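Local structure of sulfur oxidation protein SOXB (Thermus thermophilus, 2WDD) at residues D36-A41 and G130-T135; V161-W166 and L261-M266; H286-T291 and G305-K310; V404-T409 and T425-P430. The protein hydrolyses a sulfur–sulfur bond, that of cysteine S-thiosulfonate, in the bacterial Sox sulfur oxidation pathway, with two manganese ions bound in its active centre. All coordinates share one frame; numbering follows the deposited sequence.

Interaction 1 (D36-A41 and G130-T135). With MN (manganese (II) ion), chain G; MN (manganese (II) ion), chain H.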
loop_
_atom_site.group_PDB
_atom_site.type_symbol
_atom_site.label_atom_id
_atom_site.label_comp_id
_atom_site.label_asym_id
_atom_site.label_seq_id
_atom_site.Cartn_x
_atom_site.Cartn_y
_atom_site.Cartn_z
ATOM N N ASP A 36 -4.433 3.866 2.027
ATOM C CA ASP A 36 -3.011 3.669 1.815
ATOM C C ASP A 36 -2.238 4.892 1.332
ATOM O O ASP A 36 -1.294 4.780 0.539
ATOM C CB ASP A 36 -2.792 2.462 0.899
ATOM C CG ASP A 36 -3.298 1.167 1.532
ATOM O OD1 ASP A 36 -2.556 0.532 2.301
ATOM O OD2 ASP A 36 -4.490 0.851 1.358
ATOM N N LEU A 37 -2.601 6.054 1.868
ATOM C CA LEU A 37 -1.896 7.296 1.546
ATOM C C LEU A 37 -0.420 7.210 1.946
ATOM O O LEU A 37 0.427 7.839 1.319
ATOM C CB LEU A 37 -2.556 8.460 2.283
ATOM C CG LEU A 37 -2.005 9.869 2.066
ATOM C CD1 LEU A 37 -2.089 10.300 0.617
ATOM C CD2 LEU A 37 -2.743 10.855 2.944
ATOM N N HIS A 38 -0.140 6.488 3.025
ATOM C CA HIS A 38 1.227 6.329 3.502
ATOM C C HIS A 38 1.932 7.678 3.651
ATOM O O HIS A 38 3.065 7.885 3.198
ATOM C CB HIS A 38 2.000 5.350 2.632
ATOM C CG HIS A 38 1.637 3.915 2.880
ATOM N ND1 HIS A 38 2.110 3.195 3.960
ATOM C CD2 HIS A 38 0.825 3.071 2.194
ATOM C CE1 HIS A 38 1.652 1.959 3.898
ATOM N NE2 HIS A 38 0.850 1.866 2.849
ATOM N N GLY A 39 1.220 8.594 4.304
ATOM C CA GLY A 39 1.694 9.922 4.651
ATOM C C GLY A 39 2.216 10.809 3.538
ATOM O O GLY A 39 2.919 11.793 3.803
ATOM N N GLN A 40 1.876 10.482 2.294
ATOM C CA GLN A 40 2.382 11.229 1.147
ATOM C C GLN A 40 1.776 12.612 1.045
ATOM O O GLN A 40 0.679 12.802 0.529
ATOM C CB GLN A 40 2.244 10.411 -0.131
ATOM C CG GLN A 40 3.108 9.143 -0.091
ATOM C CD GLN A 40 4.578 9.487 0.062
ATOM O OE1 GLN A 40 5.152 10.146 -0.804
ATOM N NE2 GLN A 40 5.173 9.111 1.201
ATOM N N ALA A 41 2.508 13.581 1.580
ATOM C CA ALA A 41 2.004 14.939 1.694
ATOM C C ALA A 41 2.030 15.773 0.428
ATOM O O ALA A 41 1.261 16.732 0.287
ATOM C CB ALA A 41 2.745 15.659 2.810
ATOM N N GLY A 130 -9.158 4.266 4.334
ATOM C CA GLY A 130 -8.882 2.855 4.526
ATOM C C GLY A 130 -7.649 2.471 5.329
ATOM O O GLY A 130 -7.369 1.279 5.459
ATOM N N GLY A 131 -6.936 3.439 5.901
ATOM C CA GLY A 131 -5.782 3.114 6.734
ATOM C C GLY A 131 -4.454 3.138 5.992
ATOM O O GLY A 131 -4.408 3.361 4.784
ATOM N N ASP A 132 -3.368 2.892 6.723
ATOM C CA ASP A 132 -2.003 3.055 6.201
ATOM C C ASP A 132 -1.891 4.505 5.779
ATOM O O ASP A 132 -1.428 4.826 4.686
ATOM C CB ASP A 132 -1.697 2.124 5.029
ATOM C CG ASP A 132 -1.238 0.757 5.488
ATOM O OD1 ASP A 132 -1.164 0.535 6.714
ATOM O OD2 ASP A 132 -0.948 -0.096 4.632
ATOM N N THR A 133 -2.359 5.383 6.659
ATOM C CA THR A 133 -2.390 6.801 6.381
ATOM C C THR A 133 -1.287 7.566 7.106
ATOM O O THR A 133 -0.659 8.451 6.534
ATOM C CB THR A 133 -3.754 7.380 6.822
ATOM O OG1 THR A 133 -4.808 6.583 6.272
ATOM C CG2 THR A 133 -3.905 8.840 6.384
ATOM N N TRP A 134 -1.132 7.271 8.390
ATOM C CA TRP A 134 -0.283 8.066 9.271
ATOM C C TRP A 134 1.215 7.962 9.143
ATOM O O TRP A 134 1.943 8.786 9.716
ATOM C CB TRP A 134 -0.616 7.753 10.732
ATOM C CG TRP A 134 -2.019 8.072 11.162
ATOM C CD1 TRP A 134 -2.962 8.804 10.481
ATOM C CD2 TRP A 134 -2.592 7.755 12.429
ATOM N NE1 TRP A 134 -4.105 8.921 11.241
ATOM C CE2 TRP A 134 -3.902 8.289 12.444
ATOM C CE3 TRP A 134 -2.150 7.020 13.532
ATOM C CZ2 TRP A 134 -4.768 8.099 13.520
ATOM C CZ3 TRP A 134 -3.003 6.850 14.611
ATOM C CH2 TRP A 134 -4.298 7.395 14.596
ATOM N N THR A 135 1.671 6.907 8.476
ATOM C CA THR A 135 3.081 6.568 8.456
ATOM C C THR A 135 3.753 6.628 7.103
ATOM O O THR A 135 3.101 6.808 6.066
ATOM C CB THR A 135 3.234 5.141 9.035
ATOM O OG1 THR A 135 2.359 4.246 8.324
ATOM C CG2 THR A 135 2.841 5.122 10.513
HETATM MN MN MN G . -0.507 0.115 2.484
HETATM MN MN MN H . -1.487 -2.278 4.731
HETATM O O HOH W 1 -4.933 6.502 3.599
HETATM O O HOH W 2 -0.720 -1.932 2.792
#
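Asp36, His38 and Asp132 converge on one manganese ion, which joins the two loops through Asp36 OD1, His38 NE2 and Asp132 OD2. Asp36 OD1 and Asp132 OD2 come within 2.9 Å of each other, a distance two carboxylate oxygens tolerate because both hold the metal, and the two carboxylate planes stand 84° apart. Asp132 OD2 bonds both manganese ions, each at 2.2 Å, while a hydrogen bond from Trp164 N holds OD1, the other oxygen of the bridging carboxylate. Asp132 CB rides over one face of the His38 ring, 3.7 Å from its centroid, a CH-pi contact off-centre toward the rim. The backbone repeats the grip: Asp36 N donates to Gly131 O at 2.8 Å, and His38 N to Asp132 O at 2.7 Å. Farther from the metals the fit slackens. Leu37 CD2 merely brushes Thr133 CG2 at 4.2 Å, and beside it a water accepts from Leu37 N and donates to Thr133 OG1, whose strongest polar partner is Asp129. The Asp-X-His sequence of 36-38 and the bridging aspartate after Gly131 are hallmarks of the dinuclear site of calcineurin-like metallophosphatases, to which 5'-nucleotidases belong.

Interaction 2 (V161-W166 and L261-M266). With MN (manganese (II) ion), chain H.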
loop_
_atom_site.group_PDB
_atom_site.type_symbol
_atom_site.label_atom_id
_atom_site.label_comp_id
_atom_site.label_asym_id
_atom_site.label_seq_id
_atom_site.Cartn_x
_atom_site.Cartn_y
_atom_site.Cartn_z
ATOM N N VAL A 161 -9.651 3.026 9.351
ATOM C CA VAL A 161 -9.237 1.755 9.913
ATOM C C VAL A 161 -7.701 1.775 9.925
ATOM O O VAL A 161 -7.096 2.827 9.661
ATOM C CB VAL A 161 -9.849 0.532 9.218
ATOM C CG1 VAL A 161 -11.373 0.544 9.403
ATOM C CG2 VAL A 161 -9.481 0.475 7.739
ATOM N N SER A 162 -7.069 0.647 10.236
ATOM C CA SER A 162 -5.622 0.705 10.405
ATOM C C SER A 162 -4.789 -0.505 10.022
ATOM O O SER A 162 -5.283 -1.613 9.872
ATOM C CB SER A 162 -5.345 0.988 11.883
ATOM O OG SER A 162 -5.612 -0.179 12.657
ATOM N N HIS A 163 -3.488 -0.245 9.925
ATOM C CA HIS A 163 -2.467 -1.254 9.719
ATOM C C HIS A 163 -1.115 -0.685 10.165
ATOM O O HIS A 163 -0.722 -0.863 11.332
ATOM C CB HIS A 163 -2.414 -1.786 8.291
ATOM C CG HIS A 163 -1.209 -2.641 8.021
ATOM N ND1 HIS A 163 -0.780 -2.938 6.746
ATOM C CD2 HIS A 163 -0.314 -3.215 8.862
ATOM C CE1 HIS A 163 0.319 -3.671 6.810
ATOM N NE2 HIS A 163 0.629 -3.847 8.085
ATOM N N TRP A 164 -0.431 0.045 9.276
ATOM C CA TRP A 164 0.891 0.594 9.618
ATOM C C TRP A 164 0.873 1.620 10.736
ATOM O O TRP A 164 1.908 1.922 11.316
ATOM C CB TRP A 164 1.611 1.160 8.387
ATOM C CG TRP A 164 2.289 0.095 7.571
ATOM C CD1 TRP A 164 1.728 -0.679 6.592
ATOM C CD2 TRP A 164 3.669 -0.259 7.619
ATOM N NE1 TRP A 164 2.668 -1.533 6.061
ATOM C CE2 TRP A 164 3.873 -1.290 6.677
ATOM C CE3 TRP A 164 4.749 0.168 8.402
ATOM C CZ2 TRP A 164 5.112 -1.910 6.508
ATOM C CZ3 TRP A 164 5.981 -0.445 8.216
ATOM C CH2 TRP A 164 6.147 -1.471 7.283
ATOM N N GLU A 165 -0.308 2.147 11.042
ATOM C CA GLU A 165 -0.466 3.098 12.135
ATOM C C GLU A 165 0.181 2.538 13.400
ATOM O O GLU A 165 0.810 3.270 14.179
ATOM C CB GLU A 165 -1.964 3.256 12.416
ATOM C CG GLU A 165 -2.675 4.269 11.521
ATOM C CD GLU A 165 -2.776 3.868 10.048
ATOM O OE1 GLU A 165 -2.864 2.655 9.745
ATOM O OE2 GLU A 165 -2.852 4.802 9.219
ATOM N N TRP A 166 0.013 1.239 13.607
ATOM C CA TRP A 166 0.532 0.610 14.812
ATOM C C TRP A 166 2.044 0.592 14.953
ATOM O O TRP A 166 2.545 0.265 16.028
ATOM C CB TRP A 166 -0.058 -0.779 14.989
ATOM C CG TRP A 166 -1.545 -0.691 15.174
ATOM C CD1 TRP A 166 -2.495 -0.817 14.202
ATOM C CD2 TRP A 166 -2.238 -0.298 16.366
ATOM N NE1 TRP A 166 -3.743 -0.549 14.720
ATOM C CE2 TRP A 166 -3.613 -0.233 16.048
ATOM C CE3 TRP A 166 -1.834 -0.008 17.675
ATOM C CZ2 TRP A 166 -4.590 0.075 16.997
ATOM C CZ3 TRP A 166 -2.804 0.331 18.608
ATOM C CH2 TRP A 166 -4.167 0.357 18.267
ATOM N N LEU A 261 -15.336 -1.214 5.632
ATOM C CA LEU A 261 -14.155 -0.389 5.346
ATOM C C LEU A 261 -13.014 -1.272 5.837
ATOM O O LEU A 261 -12.829 -1.450 7.042
ATOM C CB LEU A 261 -14.198 0.899 6.179
ATOM C CG LEU A 261 -13.049 1.902 6.044
ATOM C CD1 LEU A 261 -12.864 2.351 4.599
ATOM C CD2 LEU A 261 -13.329 3.097 6.940
ATOM N N SER A 262 -12.344 -1.926 4.894
ATOM C CA SER A 262 -11.386 -2.976 5.207
ATOM C C SER A 262 -9.917 -2.700 4.956
ATOM O O SER A 262 -9.541 -2.058 3.966
ATOM C CB SER A 262 -11.747 -4.187 4.340
ATOM O OG SER A 262 -10.981 -5.326 4.681
ATOM N N HIS A 263 -9.085 -3.276 5.820
ATOM C CA HIS A 263 -7.647 -3.277 5.601
ATOM C C HIS A 263 -7.164 -4.728 5.673
ATOM O O HIS A 263 -6.053 -4.992 6.120
ATOM C CB HIS A 263 -6.855 -2.379 6.553
ATOM C CG HIS A 263 -5.555 -1.922 5.968
ATOM N ND1 HIS A 263 -5.392 -0.676 5.396
ATOM C CD2 HIS A 263 -4.389 -2.584 5.770
ATOM C CE1 HIS A 263 -4.174 -0.588 4.888
ATOM N NE2 HIS A 263 -3.545 -1.728 5.104
ATOM N N ASN A 264 -7.990 -5.657 5.194
ATOM C CA ASN A 264 -7.619 -7.074 5.181
ATOM C C ASN A 264 -6.709 -7.424 4.010
ATOM O O ASN A 264 -5.986 -8.417 4.074
ATOM C CB ASN A 264 -8.858 -7.977 5.008
ATOM C CG ASN A 264 -9.708 -8.098 6.259
ATOM O OD1 ASN A 264 -9.201 -8.221 7.367
ATOM N ND2 ASN A 264 -11.025 -8.182 6.060
ATOM N N GLY A 265 -6.877 -6.704 2.894
ATOM C CA GLY A 265 -6.255 -7.014 1.612
ATOM C C GLY A 265 -7.398 -7.474 0.707
ATOM O O GLY A 265 -8.294 -8.187 1.168
ATOM N N MET A 266 -7.395 -7.074 -0.560
ATOM C CA MET A 266 -8.518 -7.403 -1.430
ATOM C C MET A 266 -8.859 -8.870 -1.643
ATOM O O MET A 266 -10.033 -9.201 -1.782
ATOM C CB MET A 266 -8.452 -6.646 -2.753
ATOM C CG MET A 266 -9.801 -6.569 -3.446
ATOM S SD MET A 266 -9.772 -5.445 -4.858
ATOM C CE MET A 266 -8.706 -6.291 -6.011
HETATM MN MN MN H . -1.487 -2.278 4.731
HETATM O O HOH W 2 -0.720 -1.932 2.792
#
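Val161 to His163 and Leu261 to His263 run in the same direction, only 4° apart, but with no hydrogen bond between them, and Ser162 CA and His263 CA are still 6.6 Å from each other. Side chains must therefore make the join. At one end it is apolar: Val161 CG1 meets Leu261 CG at 4.0 Å and approaches Leu261 O, while Val161 CG2 lies 4.1 Å from His263 CB. At the other end the two histidines share the second manganese ion, His163 through ND1 and His263 through NE2, each at 2.2 Å. Their side chains cross at about a right angle. His163 CG, where its ring begins, lies anti to the backbone N (chi1 170°). His163 CB sits over one face of the His263 ring, 3.6 Å from its centroid and displaced toward the rim; in return, His263 NE2 lies at the edge of the His163 ring, near its plane. The far nitrogens are fixed too, His163 NE2 by a hydrogen bond with His226 and His263 ND1 by one to Gly130 O. With strand 159-160 in one sheet and 257-262 in the other, the pair of ligands bridges the two sheets at the metal-bearing end, as in the sandwich of the metallophosphatase fold.

Interaction 3 (H286-T291 and G305-K310). With MN (manganese (II) ion), chain H; MN (manganese (II) ion), chain G.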
loop_
_atom_site.group_PDB
_atom_site.type_symbol
_atom_site.label_atom_id
_atom_site.label_comp_id
_atom_site.label_asym_id
_atom_site.label_seq_id
_atom_site.Cartn_x
_atom_site.Cartn_y
_atom_site.Cartn_z
ATOM N N HIS A 286 -5.097 -1.929 1.758
ATOM C CA HIS A 286 -3.971 -2.841 1.960
ATOM C C HIS A 286 -3.207 -3.327 0.736
ATOM O O HIS A 286 -1.972 -3.323 0.712
ATOM C CB HIS A 286 -4.327 -4.030 2.852
ATOM C CG HIS A 286 -3.131 -4.866 3.199
ATOM N ND1 HIS A 286 -2.073 -4.366 3.931
ATOM C CD2 HIS A 286 -2.773 -6.115 2.822
ATOM C CE1 HIS A 286 -1.126 -5.283 4.012
ATOM N NE2 HIS A 286 -1.526 -6.358 3.355
ATOM N N THR A 287 -3.930 -3.826 -0.255
ATOM C CA THR A 287 -3.268 -4.346 -1.438
ATOM C C THR A 287 -2.949 -3.278 -2.501
ATOM O O THR A 287 -2.257 -3.568 -3.489
ATOM C CB THR A 287 -4.014 -5.565 -2.017
ATOM O OG1 THR A 287 -5.428 -5.320 -1.984
ATOM C CG2 THR A 287 -3.712 -6.824 -1.195
ATOM N N HIS A 288 -3.353 -2.034 -2.240
ATOM C CA HIS A 288 -3.036 -0.904 -3.111
ATOM C C HIS A 288 -3.573 -1.107 -4.531
ATOM O O HIS A 288 -2.973 -0.648 -5.508
ATOM C CB HIS A 288 -1.515 -0.669 -3.155
ATOM C CG HIS A 288 -0.907 -0.272 -1.837
ATOM N ND1 HIS A 288 0.325 0.341 -1.743
ATOM C CD2 HIS A 288 -1.362 -0.394 -0.566
ATOM C CE1 HIS A 288 0.602 0.580 -0.470
ATOM N NE2 HIS A 288 -0.409 0.154 0.263
ATOM N N ASP A 289 -4.721 -1.776 -4.635
ATOM C CA ASP A 289 -5.341 -2.057 -5.931
ATOM C C ASP A 289 -6.162 -0.897 -6.484
ATOM O O ASP A 289 -6.510 0.047 -5.759
ATOM C CB ASP A 289 -6.242 -3.288 -5.791
ATOM C CG ASP A 289 -5.447 -4.570 -5.612
ATOM O OD1 ASP A 289 -4.573 -4.830 -6.463
ATOM O OD2 ASP A 289 -5.694 -5.323 -4.648
ATOM N N LEU A 290 -6.501 -1.002 -7.775
ATOM C CA LEU A 290 -7.385 -0.047 -8.448
ATOM C C LEU A 290 -8.501 -0.839 -9.127
ATOM O O LEU A 290 -8.229 -1.834 -9.807
ATOM C CB LEU A 290 -6.631 0.774 -9.508
ATOM C CG LEU A 290 -5.914 2.017 -8.965
ATOM C CD1 LEU A 290 -4.786 2.431 -9.898
ATOM C CD2 LEU A 290 -6.907 3.164 -8.746
ATOM N N THR A 291 -9.747 -0.417 -8.913
ATOM C CA THR A 291 -10.906 -1.083 -9.519
ATOM C C THR A 291 -11.842 -0.034 -10.140
ATOM O O THR A 291 -12.776 0.438 -9.492
ATOM C CB THR A 291 -11.687 -1.919 -8.486
ATOM O OG1 THR A 291 -12.055 -1.090 -7.379
ATOM C CG2 THR A 291 -10.851 -3.080 -7.996
ATOM N N GLY A 305 -8.982 0.775 -2.715
ATOM C CA GLY A 305 -8.613 2.131 -2.312
ATOM C C GLY A 305 -7.365 2.777 -2.899
ATOM O O GLY A 305 -7.038 3.919 -2.551
ATOM N N SER A 306 -6.702 2.081 -3.822
ATOM C CA SER A 306 -5.480 2.578 -4.446
ATOM C C SER A 306 -4.423 2.905 -3.388
ATOM O O SER A 306 -4.329 2.216 -2.359
ATOM C CB SER A 306 -5.757 3.760 -5.391
ATOM O OG SER A 306 -4.609 4.049 -6.179
ATOM N N ALA A 307 -3.632 3.947 -3.633
ATOM C CA ALA A 307 -2.564 4.268 -2.689
ATOM C C ALA A 307 -1.887 5.587 -2.968
ATOM O O ALA A 307 -1.973 6.116 -4.076
ATOM C CB ALA A 307 -1.511 3.169 -2.727
ATOM N N ALA A 308 -1.165 6.067 -1.955
ATOM C CA ALA A 308 -0.277 7.214 -2.073
ATOM C C ALA A 308 -0.936 8.515 -2.523
ATOM O O ALA A 308 -0.258 9.419 -3.036
ATOM C CB ALA A 308 0.886 6.846 -3.006
ATOM N N GLY A 309 -2.258 8.582 -2.356
ATOM C CA GLY A 309 -3.070 9.736 -2.727
ATOM C C GLY A 309 -3.376 9.841 -4.210
ATOM O O GLY A 309 -3.831 10.886 -4.697
ATOM N N LYS A 310 -3.129 8.773 -4.955
ATOM C CA LYS A 310 -3.319 8.890 -6.391
ATOM C C LYS A 310 -4.744 9.027 -6.876
ATOM O O LYS A 310 -4.979 9.615 -7.937
ATOM C CB LYS A 310 -2.536 7.831 -7.169
ATOM C CG LYS A 310 -3.101 6.432 -7.131
ATOM C CD LYS A 310 -2.079 5.419 -7.693
ATOM C CE LYS A 310 -1.843 5.596 -9.193
ATOM N NZ LYS A 310 -0.973 4.501 -9.790
HETATM MN MN MN H . -1.487 -2.278 4.731
HETATM MN MN MN G . -0.507 0.115 2.484
HETATM O O HOH W 2 -0.720 -1.932 2.792
HETATM O O HOH W 3 -3.032 1.860 -6.741
#
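His288 meets Ala307 along nearly the whole of its side chain before it arrives at the metal. Its CB lies 3.9 Å from Ala307 CB and near Ser306 O, which also receives a CA-H...O contact from His288 CA. With CG anti to the carbonyl carbon (chi1 -64°), the ring starts out beside the backbone N, and CG and ND1 take the closest approach of Ala307, His288 ND1 being 3.5 Å from Ala307 CB and also close to Arg405 O. That methyl sits over one face, 26° off the ring normal and shifted toward the rim, a CH-pi contact. CD2 and CE1, on either side of NE2, lie within 4.2 Å of Ala307 CB; NE2 binds the manganese ion at 2.2 Å, the ion shared with Asp36, His38 and Asp132. Along the backbone, Ser306 N makes a weak hydrogen bond to Asp289 O, and a water donates to His288 O while accepting from Ser306 OG at 2.8 Å. Leu290 CD2 packs against that serine, 3.6 Å from Ser306 CB. The two loops leave neighbouring parallel strands of one sheet, 281-284 and 300-304; the second continues into strand 311-320 of the other sheet, and helix 266-273 lays Met266 against Asp289 and Thr291.

Interaction 4 (V404-T409 and T425-P430)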
loop_
_atom_site.group_PDB
_atom_site.type_symbol
_atom_site.label_atom_id
_atom_site.label_comp_id
_atom_site.label_asym_id
_atom_site.label_seq_id
_atom_site.Cartn_x
_atom_site.Cartn_y
_atom_site.Cartn_z
ATOM N N VAL A 404 7.560 -4.110 0.261
ATOM C CA VAL A 404 6.377 -3.362 0.670
ATOM C C VAL A 404 5.733 -2.745 -0.567
ATOM O O VAL A 404 6.391 -2.541 -1.596
ATOM C CB VAL A 404 6.696 -2.289 1.722
ATOM C CG1 VAL A 404 7.136 -2.925 3.035
ATOM C CG2 VAL A 404 7.723 -1.263 1.201
ATOM N N ARG A 405 4.441 -2.448 -0.462
ATOM C CA ARG A 405 3.756 -1.846 -1.604
ATOM C C ARG A 405 3.694 -0.329 -1.551
ATOM O O ARG A 405 3.203 0.304 -2.480
ATOM C CB ARG A 405 2.383 -2.479 -1.864
ATOM C CG ARG A 405 2.502 -3.854 -2.529
ATOM C CD ARG A 405 1.165 -4.508 -2.850
ATOM N NE ARG A 405 1.394 -5.824 -3.440
ATOM C CZ ARG A 405 0.453 -6.564 -4.011
ATOM N NH1 ARG A 405 0.772 -7.744 -4.526
ATOM N NH2 ARG A 405 -0.802 -6.135 -4.047
ATOM N N TRP A 406 4.235 0.268 -0.484
ATOM C CA TRP A 406 4.307 1.724 -0.408
ATOM C C TRP A 406 5.647 2.229 -0.980
ATOM O O TRP A 406 6.614 1.474 -1.106
ATOM C CB TRP A 406 4.115 2.242 1.016
ATOM C CG TRP A 406 4.843 1.500 2.105
ATOM C CD1 TRP A 406 4.350 0.464 2.857
ATOM C CD2 TRP A 406 6.084 1.883 2.726
ATOM N NE1 TRP A 406 5.230 0.144 3.865
ATOM C CE2 TRP A 406 6.301 1.002 3.811
ATOM C CE3 TRP A 406 7.033 2.876 2.462
ATOM C CZ2 TRP A 406 7.441 1.077 4.618
ATOM C CZ3 TRP A 406 8.164 2.944 3.254
ATOM C CH2 TRP A 406 8.356 2.052 4.326
ATOM N N GLY A 407 5.681 3.498 -1.367
ATOM C CA GLY A 407 6.869 4.050 -1.988
ATOM C C GLY A 407 6.493 5.186 -2.923
ATOM O O GLY A 407 5.457 5.834 -2.761
ATOM N N THR A 408 7.348 5.435 -3.908
ATOM C CA THR A 408 7.136 6.529 -4.842
ATOM C C THR A 408 7.887 6.163 -6.112
ATOM O O THR A 408 8.548 5.121 -6.164
ATOM C CB THR A 408 7.592 7.856 -4.194
ATOM O OG1 THR A 408 7.132 8.975 -4.959
ATOM C CG2 THR A 408 9.104 7.905 -4.082
ATOM N N THR A 409 7.780 6.993 -7.137
ATOM C CA THR A 409 8.439 6.706 -8.401
ATOM C C THR A 409 9.250 7.927 -8.833
ATOM O O THR A 409 8.717 9.026 -8.877
ATOM C CB THR A 409 7.388 6.342 -9.483
ATOM O OG1 THR A 409 6.574 5.248 -9.033
ATOM C CG2 THR A 409 8.065 5.962 -10.784
ATOM N N THR A 425 11.702 4.304 2.442
ATOM C CA THR A 425 12.296 3.557 3.547
ATOM C C THR A 425 11.947 4.084 4.929
ATOM O O THR A 425 12.642 3.766 5.912
ATOM C CB THR A 425 13.844 3.493 3.406
ATOM O OG1 THR A 425 14.402 4.809 3.552
ATOM C CG2 THR A 425 14.270 2.903 2.060
ATOM N N GLY A 426 10.888 4.883 5.003
ATOM C CA GLY A 426 10.446 5.491 6.243
ATOM C C GLY A 426 9.752 4.561 7.218
ATOM O O GLY A 426 8.617 4.830 7.641
ATOM N N PHE A 427 10.406 3.452 7.553
ATOM C CA PHE A 427 9.924 2.543 8.597
ATOM C C PHE A 427 10.269 3.209 9.925
ATOM O O PHE A 427 11.314 3.846 10.043
ATOM C CB PHE A 427 10.740 1.240 8.598
ATOM C CG PHE A 427 10.571 0.403 7.364
ATOM C CD1 PHE A 427 9.720 -0.700 7.370
ATOM C CD2 PHE A 427 11.309 0.673 6.219
ATOM C CE1 PHE A 427 9.579 -1.511 6.235
ATOM C CE2 PHE A 427 11.163 -0.117 5.076
ATOM C CZ PHE A 427 10.277 -1.184 5.073
ATOM N N THR A 428 9.473 2.969 10.961
ATOM C CA THR A 428 9.860 3.478 12.278
ATOM C C THR A 428 10.973 2.578 12.834
ATOM O O THR A 428 11.548 2.883 13.887
ATOM C CB THR A 428 8.681 3.493 13.260
ATOM O OG1 THR A 428 8.085 2.194 13.296
ATOM C CG2 THR A 428 7.652 4.580 12.887
ATOM N N TYR A 429 11.232 1.454 12.156
ATOM C CA TYR A 429 12.298 0.503 12.518
ATOM C C TYR A 429 13.125 0.295 11.251
ATOM O O TYR A 429 13.052 -0.744 10.612
ATOM C CB TYR A 429 11.732 -0.838 13.008
ATOM C CG TYR A 429 10.634 -1.452 12.154
ATOM C CD1 TYR A 429 10.875 -2.588 11.390
ATOM C CD2 TYR A 429 9.344 -0.922 12.164
ATOM C CE1 TYR A 429 9.866 -3.169 10.627
ATOM C CE2 TYR A 429 8.328 -1.488 11.382
ATOM C CZ TYR A 429 8.589 -2.619 10.646
ATOM O OH TYR A 429 7.588 -3.188 9.891
ATOM N N PRO A 430 13.876 1.325 10.845
ATOM C CA PRO A 430 14.593 1.345 9.559
ATOM C C PRO A 430 15.989 0.743 9.571
ATOM O O PRO A 430 16.713 0.821 8.578
ATOM C CB PRO A 430 14.699 2.843 9.280
ATOM C CG PRO A 430 14.940 3.413 10.667
ATOM C CD PRO A 430 14.035 2.600 11.575
#
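Trp406 swings its CG between its own backbone N and carbonyl carbon (chi1 44°), whereas Phe427 has CG anti to its carbonyl carbon (chi1 -66°), and these two settings bring the indole up to the phenyl ring. The result is an edge-to-face pair: the benzo edge of Trp406 points at the face of Phe427, with the six-membered ring centroids 4.8 Å apart and the planes at 58°. CZ2 of Trp406 stands over the centre of the phenyl ring, and Trp406 CH2 reaches Phe427 CE2 at 3.6 Å. Both loops belong to the 5'-nucleotidase C-terminal domain, and Trp406 carries it to the metal centre, where its indole stacks on the ring of His38, a manganese ligand, and meets Trp164 edge-to-face. The sulfate ion of this complex, possibly a product mimic, lies beside it. Thr425 N and Gly426 N lie at the edge of the indole near its plane, Gly426 N 3.8 Å from Trp406 CZ3; Gly426 centres an inverse gamma turn closed by a weak bond from Phe427 N to Thr425 O. Val404 touches both aromatics, its CG1 4.1 Å from Phe427 CZ and its CG2 above the centre of the indole, 3.7 Å from the plane.

How the interactions relate
From the N terminus the four contacts follow in series, none nested in or crossing another. Interaction 1 closes a long excursion, more helix than strand, between parallel neighbours 29-34 and 124-129 of the first sheet. Interaction 2 closes a later excursion of 94 residues and joins that sheet to the second. Interaction 3 closes a short hairpin-bearing loop, after which the chain returns to the first sheet; Asp36 OD2 receives His286 N and Asp36 O receives Ala308 N, tying it to interaction 1. One water bridges both manganese ions and belongs to interactions 1, 2 and 3. Interaction 4 closes a short connection that includes helix 418-425 in the C-terminal domain, its Trp406 packing on His38 and Trp164.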